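Local coordinates for protein, related to general stress protein 26(GS26) of B.subtilis (Clostridium acetobutylicum, PDB 2HQ7) that probably binds a flavin such as FMN and acts as an oxidoreductase, as in the pyridoxamine 5'-phosphate oxidase family, its exact substrate being unknown, at residues E10-V15 against L40-L45; S18-V23 against I34-R39; K46-S51 against L120-E125; K67-F72 against G80-G85. One frame throughout, in Å; residues are numbered along the deposited sequence.

Contact 1: E10-V15 against L40-L45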
loop_
_atom_site.group_PDB
_atom_site.type_symbol
_atom_site.label_atom_id
_atom_site.label_comp_id
_atom_site.label_asym_id
_atom_site.label_seq_id
_atom_site.Cartn_x
_atom_site.Cartn_y
_atom_site.Cartn_z
ATOM N N GLU B 10 -13.599 -14.043 6.238
ATOM C CA GLU B 10 -12.988 -12.911 6.959
ATOM C C GLU B 10 -12.314 -11.920 5.990
ATOM O O GLU B 10 -12.549 -10.715 6.068
ATOM C CB GLU B 10 -11.978 -13.399 7.997
ATOM C CG GLU B 10 -11.927 -12.563 9.275
ATOM N N SER B 11 -11.487 -12.439 5.082
ATOM C CA SER B 11 -10.922 -11.646 3.997
ATOM C C SER B 11 -12.006 -11.011 3.159
ATOM O O SER B 11 -11.809 -9.910 2.639
ATOM C CB SER B 11 -10.074 -12.509 3.068
ATOM O OG SER B 11 -8.937 -13.027 3.722
ATOM N N ASN B 12 -13.134 -11.693 2.974
ATOM C CA ASN B 12 -14.198 -11.081 2.168
ATOM C C ASN B 12 -14.833 -9.905 2.866
ATOM O O ASN B 12 -15.070 -8.875 2.231
ATOM C CB ASN B 12 -15.268 -12.075 1.718
ATOM C CG ASN B 12 -15.083 -12.500 0.270
ATOM O OD1 ASN B 12 -15.759 -11.979 -0.628
ATOM N ND2 ASN B 12 -14.133 -13.415 0.028
ATOM N N GLU B 13 -15.099 -10.048 4.162
ATOM C CA GLU B 13 -15.591 -8.929 4.953
ATOM C C GLU B 13 -14.608 -7.784 4.818
ATOM O O GLU B 13 -15.005 -6.639 4.598
ATOM C CB GLU B 13 -15.760 -9.300 6.433
ATOM N N LEU B 14 -13.324 -8.097 4.938
ATOM C CA LEU B 14 -12.274 -7.085 4.814
ATOM C C LEU B 14 -12.386 -6.323 3.517
ATOM O O LEU B 14 -12.366 -5.095 3.508
ATOM C CB LEU B 14 -10.891 -7.720 4.886
ATOM C CG LEU B 14 -9.731 -6.753 5.096
ATOM C CD1 LEU B 14 -10.115 -5.538 5.977
ATOM C CD2 LEU B 14 -8.561 -7.539 5.706
ATOM N N VAL B 15 -12.502 -7.062 2.421
ATOM C CA VAL B 15 -12.703 -6.462 1.105
ATOM C C VAL B 15 -13.977 -5.603 1.053
ATOM O O VAL B 15 -13.934 -4.426 0.640
ATOM C CB VAL B 15 -12.785 -7.525 0.037
ATOM C CG1 VAL B 15 -13.251 -6.905 -1.256
ATOM C CG2 VAL B 15 -11.422 -8.213 -0.097
ATOM N N LEU B 40 -14.757 -1.041 -7.997
ATOM C CA LEU B 40 -16.036 -1.036 -8.680
ATOM C C LEU B 40 -16.767 -2.359 -8.410
ATOM O O LEU B 40 -17.965 -2.379 -8.188
ATOM C CB LEU B 40 -15.830 -0.862 -10.186
ATOM C CG LEU B 40 -15.226 0.457 -10.620
ATOM C CD1 LEU B 40 -14.956 0.448 -12.152
ATOM C CD2 LEU B 40 -16.022 1.674 -10.235
ATOM N N LYS B 41 -16.038 -3.459 -8.417
ATOM C CA LYS B 41 -16.664 -4.771 -8.293
ATOM C C LYS B 41 -15.622 -5.784 -7.895
ATOM O O LYS B 41 -14.438 -5.622 -8.211
ATOM C CB LYS B 41 -17.281 -5.196 -9.652
ATOM C CG LYS B 41 -17.913 -6.600 -9.649
ATOM C CD LYS B 41 -18.584 -6.966 -10.948
ATOM C CE LYS B 41 -19.439 -8.241 -10.773
ATOM N NZ LYS B 41 -20.715 -7.923 -10.103
ATOM N N HIS B 42 -16.046 -6.832 -7.208
ATOM C CA HIS B 42 -15.176 -7.975 -7.093
ATOM C C HIS B 42 -15.907 -9.294 -7.148
ATOM O O HIS B 42 -17.119 -9.351 -6.918
ATOM C CB HIS B 42 -14.344 -7.887 -5.821
ATOM C CG HIS B 42 -15.130 -8.049 -4.573
ATOM N ND1 HIS B 42 -15.045 -9.175 -3.785
ATOM C CD2 HIS B 42 -16.013 -7.223 -3.965
ATOM C CE1 HIS B 42 -15.841 -9.030 -2.736
ATOM N NE2 HIS B 42 -16.450 -7.860 -2.829
ATOM N N ASP B 43 -15.148 -10.341 -7.489
ATOM C CA ASP B 43 -15.613 -11.703 -7.420
ATOM C C ASP B 43 -14.796 -12.466 -6.382
ATOM O O ASP B 43 -13.725 -12.998 -6.678
ATOM C CB ASP B 43 -15.491 -12.370 -8.789
ATOM C CG ASP B 43 -16.028 -13.806 -8.794
ATOM O OD1 ASP B 43 -16.724 -14.202 -7.833
ATOM O OD2 ASP B 43 -15.756 -14.536 -9.768
ATOM N N GLY B 44 -15.321 -12.564 -5.165
ATOM C CA GLY B 44 -14.548 -13.144 -4.090
ATOM C C GLY B 44 -13.158 -12.544 -4.029
ATOM O O GLY B 44 -13.020 -11.321 -4.096
ATOM N N LEU B 45 -12.138 -13.395 -3.907
ATOM C CA LEU B 45 -10.731 -12.936 -3.936
ATOM C C LEU B 45 -10.064 -13.184 -5.274
ATOM O O LEU B 45 -8.859 -12.965 -5.437
ATOM C CB LEU B 45 -9.902 -13.646 -2.879
ATOM C CG LEU B 45 -10.396 -13.631 -1.445
ATOM C CD1 LEU B 45 -9.370 -14.301 -0.560
ATOM C CD2 LEU B 45 -10.641 -12.216 -1.032
#
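Asn12 and Gly44 mark the closest approach of the two backbones, their CA atoms 6.6 Å apart, where the second half of helix 5-16 lies against the end of strand 32-43 and the turn that follows it. No hydrogen bond runs between the segments, so side chains carry the contact. Gly44 takes a positive phi of 49°, a backbone conformation that suits glycine, and its O accepts a bond from His42 ND1 at 3.0 Å, on a carbonyl lone pair and close to the ring plane. Val15 CG1, anti to the backbone N (chi1 169°), sits over the centre of the His42 ring, 3.6 Å from the centroid, a CH-pi contact. The other methyl, Val15 CG2, meets Leu45 CD2 at 4.2 Å. Asn12 OD1 approaches the rim of the same imidazole in its plane, 3.6 Å from His42 CE1, and also lies near Gly44 CA. The amide's other end, ND2, lies 3.8 Å from Leu45 CD2 but gives its hydrogen bond to Leu8 O one helical turn back. Leu45 spreads both methyls against Ser11 CB, and Leu81 of strand 79-90 packs beside this apolar cluster. Phe48 also meets the His42 ring, their planes nearly parallel. With ND1 bonded to Gly44 O and NE2 to Glu16 OE2, the imidazole is fixed in rotation by two acceptors; both bonds would be served by protonated nitrogens, so a cationic ring beside the carboxylate is plausible.

Contact 2: S18-V23 against I34-R39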
loop_
_atom_site.group_PDB
_atom_site.type_symbol
_atom_site.label_atom_id
_atom_site.label_comp_id
_atom_site.label_asym_id
_atom_site.label_seq_id
_atom_site.Cartn_x
_atom_site.Cartn_y
_atom_site.Cartn_z
ATOM N N SER B 18 -14.615 -1.632 2.719
ATOM C CA SER B 18 -14.270 -0.333 2.107
ATOM C C SER B 18 -14.298 -0.403 0.576
ATOM O O SER B 18 -14.039 -1.445 -0.033
ATOM C CB SER B 18 -12.901 0.183 2.592
ATOM O OG SER B 18 -12.628 1.490 2.091
ATOM N N LYS B 19 -14.633 0.727 -0.029
ATOM C CA LYS B 19 -14.653 0.838 -1.474
ATOM C C LYS B 19 -13.264 1.188 -2.016
ATOM O O LYS B 19 -13.070 1.215 -3.233
ATOM C CB LYS B 19 -15.694 1.885 -1.898
ATOM C CG LYS B 19 -17.121 1.583 -1.396
ATOM C CD LYS B 19 -17.825 0.500 -2.232
ATOM C CE LYS B 19 -19.108 -0.042 -1.547
ATOM N NZ LYS B 19 -18.869 -1.122 -0.510
ATOM N N ILE B 20 -12.315 1.453 -1.110
ATOM C CA ILE B 20 -10.960 1.917 -1.456
ATOM C C ILE B 20 -9.966 0.789 -1.335
ATOM O O ILE B 20 -9.960 0.073 -0.354
ATOM C CB ILE B 20 -10.476 3.060 -0.520
ATOM C CG1 ILE B 20 -11.542 4.150 -0.388
ATOM C CG2 ILE B 20 -9.193 3.692 -1.052
ATOM C CD1 ILE B 20 -11.991 4.718 -1.733
ATOM N N VAL B 21 -9.123 0.626 -2.337
ATOM C CA VAL B 21 -8.103 -0.392 -2.273
ATOM C C VAL B 21 -6.776 0.256 -2.587
ATOM O O VAL B 21 -6.682 1.117 -3.473
ATOM C CB VAL B 21 -8.373 -1.577 -3.260
ATOM C CG1 VAL B 21 -8.309 -1.136 -4.629
ATOM C CG2 VAL B 21 -7.357 -2.659 -3.072
HETATM N N MSE B 22 -5.745 -0.206 -1.895
HETATM C CA MSE B 22 -4.390 0.295 -2.093
HETATM C C MSE B 22 -3.764 -0.553 -3.173
HETATM O O MSE B 22 -3.768 -1.790 -3.067
HETATM C CB MSE B 22 -3.563 0.073 -0.867
HETATM C CG MSE B 22 -4.172 0.377 0.458
HETATM SE SE MSE B 22 -3.535 2.073 0.834
HETATM C CE MSE B 22 -5.048 2.967 -0.020
ATOM N N VAL B 23 -3.195 0.064 -4.186
ATOM C CA VAL B 23 -2.695 -0.698 -5.319
ATOM C C VAL B 23 -1.207 -0.450 -5.462
ATOM O O VAL B 23 -0.781 0.695 -5.707
ATOM C CB VAL B 23 -3.358 -0.270 -6.613
ATOM C CG1 VAL B 23 -2.749 -1.031 -7.771
ATOM C CG2 VAL B 23 -4.838 -0.442 -6.531
ATOM N N ILE B 34 2.602 3.090 -4.498
ATOM C CA ILE B 34 1.293 2.728 -4.009
ATOM C C ILE B 34 0.357 3.885 -4.282
ATOM O O ILE B 34 0.700 5.039 -3.984
ATOM C CB ILE B 34 1.295 2.463 -2.482
ATOM C CG1 ILE B 34 2.214 1.292 -2.135
ATOM C CG2 ILE B 34 -0.119 2.183 -1.988
ATOM C CD1 ILE B 34 2.440 1.061 -0.586
ATOM N N LYS B 35 -0.816 3.559 -4.829
ATOM C CA LYS B 35 -1.928 4.493 -5.011
ATOM C C LYS B 35 -3.236 3.900 -4.521
ATOM O O LYS B 35 -3.449 2.695 -4.650
ATOM C CB LYS B 35 -2.091 4.803 -6.496
ATOM C CG LYS B 35 -2.893 6.028 -6.765
ATOM C CD LYS B 35 -2.815 6.369 -8.235
ATOM C CE LYS B 35 -3.638 7.587 -8.586
ATOM N NZ LYS B 35 -3.348 7.997 -9.999
ATOM N N ALA B 36 -4.107 4.752 -3.972
ATOM C CA ALA B 36 -5.493 4.379 -3.659
ATOM C C ALA B 36 -6.350 4.334 -4.940
ATOM O O ALA B 36 -6.212 5.168 -5.834
ATOM C CB ALA B 36 -6.104 5.333 -2.626
HETATM N N MSE B 37 -7.150 3.284 -5.068
HETATM C CA MSE B 37 -8.076 3.152 -6.186
HETATM C C MSE B 37 -9.420 2.743 -5.671
HETATM O O MSE B 37 -9.556 2.382 -4.513
HETATM C CB MSE B 37 -7.565 2.133 -7.190
HETATM C CG MSE B 37 -6.423 2.653 -7.998
HETATM SE SE MSE B 37 -5.964 1.483 -9.477
HETATM C CE MSE B 37 -7.688 1.231 -10.345
HETATM N N MSE B 38 -10.432 2.850 -6.516
HETATM C CA MSE B 38 -11.791 2.534 -6.094
HETATM C C MSE B 38 -12.164 1.161 -6.640
HETATM O O MSE B 38 -11.866 0.832 -7.798
HETATM C CB MSE B 38 -12.771 3.632 -6.544
HETATM C CG MSE B 38 -14.199 3.164 -6.822
HETATM SE SE MSE B 38 -15.471 4.669 -6.938
HETATM C CE MSE B 38 -15.497 5.051 -4.994
ATOM N N ARG B 39 -12.742 0.353 -5.770
ATOM C CA ARG B 39 -13.250 -0.941 -6.110
ATOM C C ARG B 39 -14.634 -0.754 -6.703
ATOM O O ARG B 39 -15.558 -0.357 -6.003
ATOM C CB ARG B 39 -13.369 -1.838 -4.879
ATOM C CG ARG B 39 -13.925 -3.226 -5.235
ATOM C CD ARG B 39 -14.087 -4.128 -4.043
ATOM N NE ARG B 39 -14.942 -3.581 -3.000
ATOM C CZ ARG B 39 -16.262 -3.488 -3.063
ATOM N NH1 ARG B 39 -16.937 -3.851 -4.144
ATOM N NH2 ARG B 39 -16.906 -2.982 -2.042
HETATM O O HOH W 1 -12.550 -3.075 -1.164
#
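The guanidinium of Arg39 has its company at the edge: water 1 lies in its plane and takes a bond from NE at 3.1 Å, while Lys19 NZ comes to 3.1 Å from NH2, close to the same plane. Those two nitrogens are both donors, so their approach is a meeting of like charges and not a bond. The arginine chain is extended as far as CD and bends at chi3 (57°), which carries NE, the donor to water 1, out of line. Behind this end, strands 20-26 and 32-43 form an antiparallel beta hairpin. Val21 with Met37 and Val23 with Lys35 are its hydrogen-bonded pairs, and Arg39 N adds a nearly straight bond to Lys19 O at 2.7 Å. On the face with Val21, Val23 CG2 touches the selenium of selenomethionine Met37 at 3.7 Å, and Leu50 and Leu70 from the flanking strands close over it. The other face carries Ile20, Met22 and Ala36. There Ala36 CB is met by Met22 CE at 3.7 Å and by Ile20 CG2 at 3.8 Å, the methyl of Met22 folding back through bends at chi2 and chi3. Tyr71 of the second subunit packs on Met22 and Ala36, so this face belongs to the dimer interface. At the hairpin's polar end, the clustered positive charges would tend to repel each other; Glu16, in a long and weak ion pair with Arg39 NH2, probably offsets part of that cost.

Contact 3: K46-S51 against L120-E125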
loop_
_atom_site.group_PDB
_atom_site.type_symbol
_atom_site.label_atom_id
_atom_site.label_comp_id
_atom_site.label_asym_id
_atom_site.label_seq_id
_atom_site.Cartn_x
_atom_site.Cartn_y
_atom_site.Cartn_z
ATOM N N LYS B 46 -10.848 -13.601 -6.248
ATOM C CA LYS B 46 -10.313 -13.973 -7.559
ATOM C C LYS B 46 -10.102 -12.800 -8.488
ATOM O O LYS B 46 -9.175 -12.797 -9.308
ATOM C CB LYS B 46 -11.315 -14.920 -8.255
ATOM C CG LYS B 46 -11.697 -16.145 -7.448
ATOM C CD LYS B 46 -12.476 -17.177 -8.275
ATOM C CE LYS B 46 -13.985 -17.134 -8.020
ATOM N NZ LYS B 46 -14.771 -17.915 -9.070
ATOM N N LYS B 47 -11.020 -11.843 -8.446
ATOM C CA LYS B 47 -11.069 -10.815 -9.487
ATOM C C LYS B 47 -11.617 -9.512 -8.928
ATOM O O LYS B 47 -12.613 -9.489 -8.203
ATOM C CB LYS B 47 -11.902 -11.274 -10.716
ATOM C CG LYS B 47 -11.095 -11.470 -12.000
ATOM C CD LYS B 47 -11.973 -11.727 -13.243
ATOM C CE LYS B 47 -11.163 -12.082 -14.510
ATOM N NZ LYS B 47 -11.955 -11.960 -15.808
ATOM N N PHE B 48 -10.936 -8.423 -9.266
ATOM C CA PHE B 48 -11.338 -7.086 -8.843
ATOM C C PHE B 48 -11.407 -6.171 -10.050
ATOM O O PHE B 48 -10.518 -6.160 -10.893
ATOM C CB PHE B 48 -10.338 -6.541 -7.851
ATOM C CG PHE B 48 -10.404 -7.214 -6.536
ATOM C CD1 PHE B 48 -9.903 -8.508 -6.387
ATOM C CD2 PHE B 48 -11.023 -6.612 -5.473
ATOM C CE1 PHE B 48 -9.980 -9.163 -5.199
ATOM C CE2 PHE B 48 -11.090 -7.270 -4.258
ATOM C CZ PHE B 48 -10.581 -8.548 -4.135
ATOM N N TRP B 49 -12.423 -5.346 -10.099
ATOM C CA TRP B 49 -12.525 -4.331 -11.141
ATOM C C TRP B 49 -12.408 -3.015 -10.410
ATOM O O TRP B 49 -13.118 -2.781 -9.431
ATOM C CB TRP B 49 -13.880 -4.440 -11.853
ATOM C CG TRP B 49 -13.987 -5.626 -12.751
ATOM C CD1 TRP B 49 -13.712 -5.664 -14.073
ATOM C CD2 TRP B 49 -14.398 -6.949 -12.388
ATOM N NE1 TRP B 49 -13.897 -6.930 -14.554
ATOM C CE2 TRP B 49 -14.379 -7.718 -13.545
ATOM C CE3 TRP B 49 -14.847 -7.531 -11.207
ATOM C CZ2 TRP B 49 -14.707 -9.072 -13.543
ATOM C CZ3 TRP B 49 -15.181 -8.852 -11.198
ATOM C CH2 TRP B 49 -15.126 -9.618 -12.373
ATOM N N LEU B 50 -11.483 -2.185 -10.862
ATOM C CA LEU B 50 -11.140 -0.987 -10.115
ATOM C C LEU B 50 -11.215 0.218 -10.996
ATOM O O LEU B 50 -11.061 0.116 -12.224
ATOM C CB LEU B 50 -9.718 -1.102 -9.571
ATOM C CG LEU B 50 -9.327 -2.305 -8.732
ATOM C CD1 LEU B 50 -7.834 -2.345 -8.609
ATOM C CD2 LEU B 50 -10.026 -2.254 -7.314
ATOM N N SER B 51 -11.436 1.356 -10.365
ATOM C CA SER B 51 -11.417 2.647 -11.035
ATOM C C SER B 51 -10.299 3.557 -10.552
ATOM O O SER B 51 -10.012 3.610 -9.382
ATOM C CB SER B 51 -12.715 3.401 -10.786
ATOM O OG SER B 51 -12.800 4.476 -11.680
ATOM N N LEU B 120 -10.071 -0.890 -14.651
ATOM C CA LEU B 120 -9.041 -1.947 -14.672
ATOM C C LEU B 120 -9.597 -3.258 -14.166
ATOM O O LEU B 120 -10.515 -3.286 -13.369
ATOM C CB LEU B 120 -7.840 -1.538 -13.807
ATOM C CG LEU B 120 -7.274 -0.210 -14.276
ATOM C CD1 LEU B 120 -7.929 0.873 -13.439
ATOM C CD2 LEU B 120 -5.805 -0.125 -14.150
ATOM N N CYS B 121 -9.062 -4.361 -14.658
ATOM C CA CYS B 121 -9.437 -5.667 -14.109
ATOM C C CYS B 121 -8.187 -6.354 -13.534
ATOM O O CYS B 121 -7.226 -6.607 -14.261
ATOM C CB CYS B 121 -10.088 -6.496 -15.197
ATOM S SG CYS B 121 -10.623 -8.071 -14.609
ATOM N N PHE B 122 -8.186 -6.564 -12.212
ATOM C CA PHE B 122 -7.133 -7.305 -11.518
ATOM C C PHE B 122 -7.521 -8.762 -11.311
ATOM O O PHE B 122 -8.600 -9.038 -10.833
ATOM C CB PHE B 122 -6.892 -6.698 -10.142
ATOM C CG PHE B 122 -5.970 -7.523 -9.246
ATOM C CD1 PHE B 122 -4.587 -7.493 -9.416
ATOM C CD2 PHE B 122 -6.487 -8.239 -8.170
ATOM C CE1 PHE B 122 -3.736 -8.219 -8.559
ATOM C CE2 PHE B 122 -5.654 -8.931 -7.290
ATOM C CZ PHE B 122 -4.280 -8.931 -7.473
ATOM N N THR B 123 -6.606 -9.674 -11.617
ATOM C CA THR B 123 -6.799 -11.119 -11.423
ATOM C C THR B 123 -5.747 -11.591 -10.446
ATOM O O THR B 123 -4.570 -11.465 -10.745
ATOM C CB THR B 123 -6.613 -11.873 -12.774
ATOM O OG1 THR B 123 -7.599 -11.406 -13.696
ATOM C CG2 THR B 123 -6.720 -13.404 -12.620
ATOM N N ALA B 124 -6.172 -12.068 -9.258
ATOM C CA ALA B 124 -5.265 -12.495 -8.185
ATOM C C ALA B 124 -4.692 -13.886 -8.404
ATOM O O ALA B 124 -5.409 -14.800 -8.765
ATOM C CB ALA B 124 -5.989 -12.433 -6.787
ATOM N N GLU B 125 -3.390 -14.040 -8.180
ATOM C CA GLU B 125 -2.725 -15.349 -8.238
ATOM C C GLU B 125 -2.583 -15.936 -6.828
ATOM O O GLU B 125 -2.818 -17.125 -6.618
ATOM C CB GLU B 125 -1.347 -15.223 -8.868
ATOM C CG GLU B 125 -1.353 -14.843 -10.383
ATOM C CD GLU B 125 -0.041 -14.184 -10.828
ATOM O OE1 GLU B 125 1.018 -14.477 -10.211
ATOM O OE2 GLU B 125 -0.078 -13.355 -11.772
HETATM O O HOH W 2 -8.160 -15.173 -9.549
#
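Phe48 and Phe122 exchange two backbone bonds, the shorter from Phe122 N to Phe48 O at 2.7 Å, in an antiparallel pair that joins strand 47-53 to strand 117-131 within a curled sheet, consistent with the split beta-barrel of the FMN-binding pyridoxamine 5'-phosphate oxidase family. Leu50 and Leu120 form the next hydrogen-bonded pair. At the other end Ala124 N reaches Lys46 O at 3.1 Å from well above the carbonyl plane, and water 2 donates to the same oxygen and to Ala124 O, bridging the strands. On their other side, Lys46 and Lys47 both face Asp43 of strand 32-43, a classic beta bulge. Outside the backbone, the two faces differ. On the buried one, Phe48 and Phe122 run alongside each other in the same direction. With Phe48 CG anti to its carbonyl carbon (chi1 -71°) and Phe122 CG anti to its backbone N (chi1 171°), the differently swung rings meet with Phe48 CD1 at the edge of the Phe122 ring, in its plane, 3.9 Å from CD2. Leu70 of strand 67-74 packs against both rings. Leu120 CD1 leans on the backbone of strand 47-53, 3.4 Å from Leu50 O. On the opposite face Lys47 runs extended beside Thr123, its CE 3.7 Å from Thr123 OG1, and also passes Cys121 SG at 4.0 Å. Next along that face, Cys121 SG lies above one face of the Trp49 indole, offset toward the rim, a sulfur-aromatic contact in which NE1 is the nearest ring atom, 3.5 Å from the sulfur.

Contact 4: K67-F72 against G80-G85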
loop_
_atom_site.group_PDB
_atom_site.type_symbol
_atom_site.label_atom_id
_atom_site.label_comp_id
_atom_site.label_asym_id
_atom_site.label_seq_id
_atom_site.Cartn_x
_atom_site.Cartn_y
_atom_site.Cartn_z
ATOM N N LYS B 67 2.369 -6.225 -13.307
ATOM C CA LYS B 67 2.463 -6.976 -12.077
ATOM C C LYS B 67 2.171 -6.025 -10.934
ATOM O O LYS B 67 2.810 -4.971 -10.761
ATOM C CB LYS B 67 3.844 -7.593 -11.934
ATOM C CG LYS B 67 4.170 -8.667 -13.009
ATOM C CD LYS B 67 5.531 -9.302 -12.708
ATOM C CE LYS B 67 5.910 -10.283 -13.818
ATOM N NZ LYS B 67 6.938 -11.251 -13.381
ATOM N N ILE B 68 1.136 -6.356 -10.193
ATOM C CA ILE B 68 0.697 -5.457 -9.181
ATOM C C ILE B 68 0.342 -6.232 -7.934
ATOM O O ILE B 68 0.287 -7.480 -7.910
ATOM C CB ILE B 68 -0.511 -4.572 -9.630
ATOM C CG1 ILE B 68 -1.791 -5.382 -9.762
ATOM C CG2 ILE B 68 -0.225 -3.783 -10.903
ATOM C CD1 ILE B 68 -3.022 -4.532 -9.479
ATOM N N CYS B 69 0.045 -5.487 -6.896
ATOM C CA CYS B 69 -0.604 -6.090 -5.765
ATOM C C CYS B 69 -1.655 -5.157 -5.218
ATOM O O CYS B 69 -1.612 -3.938 -5.418
ATOM C CB CYS B 69 0.400 -6.486 -4.711
ATOM S SG CYS B 69 0.900 -5.165 -3.675
ATOM N N LEU B 70 -2.642 -5.748 -4.591
ATOM C CA LEU B 70 -3.698 -4.992 -3.862
ATOM C C LEU B 70 -3.536 -5.191 -2.383
ATOM O O LEU B 70 -3.161 -6.288 -1.935
ATOM C CB LEU B 70 -5.095 -5.491 -4.245
ATOM C CG LEU B 70 -5.553 -5.475 -5.714
ATOM C CD1 LEU B 70 -7.082 -5.737 -5.808
ATOM C CD2 LEU B 70 -5.261 -4.173 -6.310
ATOM N N TYR B 71 -3.862 -4.175 -1.597
ATOM C CA TYR B 71 -3.840 -4.322 -0.130
ATOM C C TYR B 71 -5.094 -3.734 0.507
ATOM O O TYR B 71 -5.521 -2.643 0.141
ATOM C CB TYR B 71 -2.589 -3.652 0.450
ATOM C CG TYR B 71 -2.324 -3.982 1.894
ATOM C CD1 TYR B 71 -1.654 -5.147 2.242
ATOM C CD2 TYR B 71 -2.754 -3.155 2.900
ATOM C CE1 TYR B 71 -1.417 -5.471 3.568
ATOM C CE2 TYR B 71 -2.519 -3.482 4.237
ATOM C CZ TYR B 71 -1.850 -4.641 4.545
ATOM O OH TYR B 71 -1.629 -4.955 5.862
ATOM N N PHE B 72 -5.658 -4.459 1.468
ATOM C CA PHE B 72 -6.842 -4.046 2.191
ATOM C C PHE B 72 -6.487 -4.089 3.630
ATOM O O PHE B 72 -5.895 -5.060 4.075
ATOM C CB PHE B 72 -7.993 -5.035 1.988
ATOM C CG PHE B 72 -8.301 -5.307 0.567
ATOM C CD1 PHE B 72 -7.547 -6.224 -0.142
ATOM C CD2 PHE B 72 -9.321 -4.616 -0.087
ATOM C CE1 PHE B 72 -7.809 -6.473 -1.454
ATOM C CE2 PHE B 72 -9.571 -4.864 -1.430
ATOM C CZ PHE B 72 -8.816 -5.801 -2.098
ATOM N N GLY B 80 -4.643 -7.179 7.750
ATOM C CA GLY B 80 -4.617 -6.771 6.381
ATOM C C GLY B 80 -4.654 -7.974 5.484
ATOM O O GLY B 80 -4.375 -9.094 5.897
ATOM N N LEU B 81 -4.982 -7.732 4.231
ATOM C CA LEU B 81 -4.995 -8.763 3.241
ATOM C C LEU B 81 -4.250 -8.245 2.035
ATOM O O LEU B 81 -4.561 -7.164 1.562
ATOM C CB LEU B 81 -6.445 -9.050 2.878
ATOM C CG LEU B 81 -6.637 -9.826 1.563
ATOM C CD1 LEU B 81 -6.125 -11.222 1.740
ATOM C CD2 LEU B 81 -8.121 -9.863 1.202
HETATM N N MSE B 82 -3.293 -9.009 1.507
HETATM C CA MSE B 82 -2.623 -8.625 0.276
HETATM C C MSE B 82 -2.866 -9.668 -0.782
HETATM O O MSE B 82 -2.699 -10.859 -0.527
HETATM C CB MSE B 82 -1.115 -8.507 0.471
HETATM C CG MSE B 82 -0.365 -8.403 -0.850
HETATM SE SE MSE B 82 1.533 -8.513 -0.740
HETATM C CE MSE B 82 1.923 -10.421 -0.460
ATOM N N LEU B 83 -3.186 -9.211 -1.993
ATOM C CA LEU B 83 -3.360 -10.100 -3.126
ATOM C C LEU B 83 -2.386 -9.683 -4.178
ATOM O O LEU B 83 -2.223 -8.475 -4.421
ATOM C CB LEU B 83 -4.769 -10.013 -3.699
ATOM C CG LEU B 83 -5.901 -10.329 -2.716
ATOM C CD1 LEU B 83 -7.255 -9.917 -3.346
ATOM C CD2 LEU B 83 -5.938 -11.811 -2.271
ATOM N N VAL B 84 -1.784 -10.676 -4.831
ATOM C CA VAL B 84 -0.758 -10.485 -5.840
ATOM C C VAL B 84 -1.224 -11.070 -7.180
ATOM O O VAL B 84 -1.830 -12.147 -7.234
ATOM C CB VAL B 84 0.564 -11.143 -5.400
ATOM C CG1 VAL B 84 1.612 -11.119 -6.588
ATOM C CG2 VAL B 84 1.081 -10.474 -4.193
ATOM N N GLY B 85 -0.941 -10.358 -8.257
ATOM C CA GLY B 85 -1.537 -10.668 -9.553
ATOM C C GLY B 85 -1.192 -9.655 -10.608
ATOM O O GLY B 85 -0.233 -8.936 -10.459
#
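Leu83 O receives the backbone N-H of Leu70 at 2.8 Å and also lies close to Cys69, 3.3 Å from its CB. Equally short is the bond from Leu81 N to Phe72 O. The pairs Ile68-Gly85, Leu70-Leu83 and Phe72-Leu81 exchange two bonds each, six in all across the antiparallel hairpin of strands 67-74 and 79-90. On the core face, Phe72 and Leu81 lie side by side, Phe72 CD1 meeting Leu81 CD2 at 3.9 Å. One atom further round the ring, Phe72 CE1 touches Leu83 CD1 at 4.0 Å. The other face holds Cys69, Tyr71, Met82 and Val84. Tyr71 crosses selenomethionine Met82 at about a right angle, Met82 CB standing at the ring edge 3.8 Å from CD1, while Tyr71 OH comes to 3.5 Å from Gly80 CA, where a CB would clash with the hydroxyl. Ile34 and Ala36 of the second subunit pack onto this face, and Lys67 NZ bonds to Asn29 O of that subunit. The hairpin therefore has two largely apolar sides, one turned to the core and one to the dimer partner, while alternate residues pair their backbones within it and those between bond to flanking strands 20-26 and 117-131.

How the contacts relate
Contacts 2, 3 and 4 are strand pairs of one antiparallel sheet, and contact 1 sets helix 5-16 against it. Contacts 1 and 2 share strand 32-43; contact 3 adds the next strand, with Met38 O 2.7 Å from Ser51 N and Lys41 O 2.8 Å from Trp49 N. Contact 4 flanks contact 2 on its other side, Met22 O lying 2.8 Å from Tyr71 N, and meets contact 3 where Phe48 CE1 is 3.4 Å from Leu83 CD1, so the sheet curls round a common core with contact centres 10 to 12 Å apart. Helix 5-16 reaches contact 4 through Leu81. Contacts 2 and 4 also face the second subunit. A 1,2-ethanediol, probably from the crystallisation liquor, lies about 5 Å from the Tyr71 side chain.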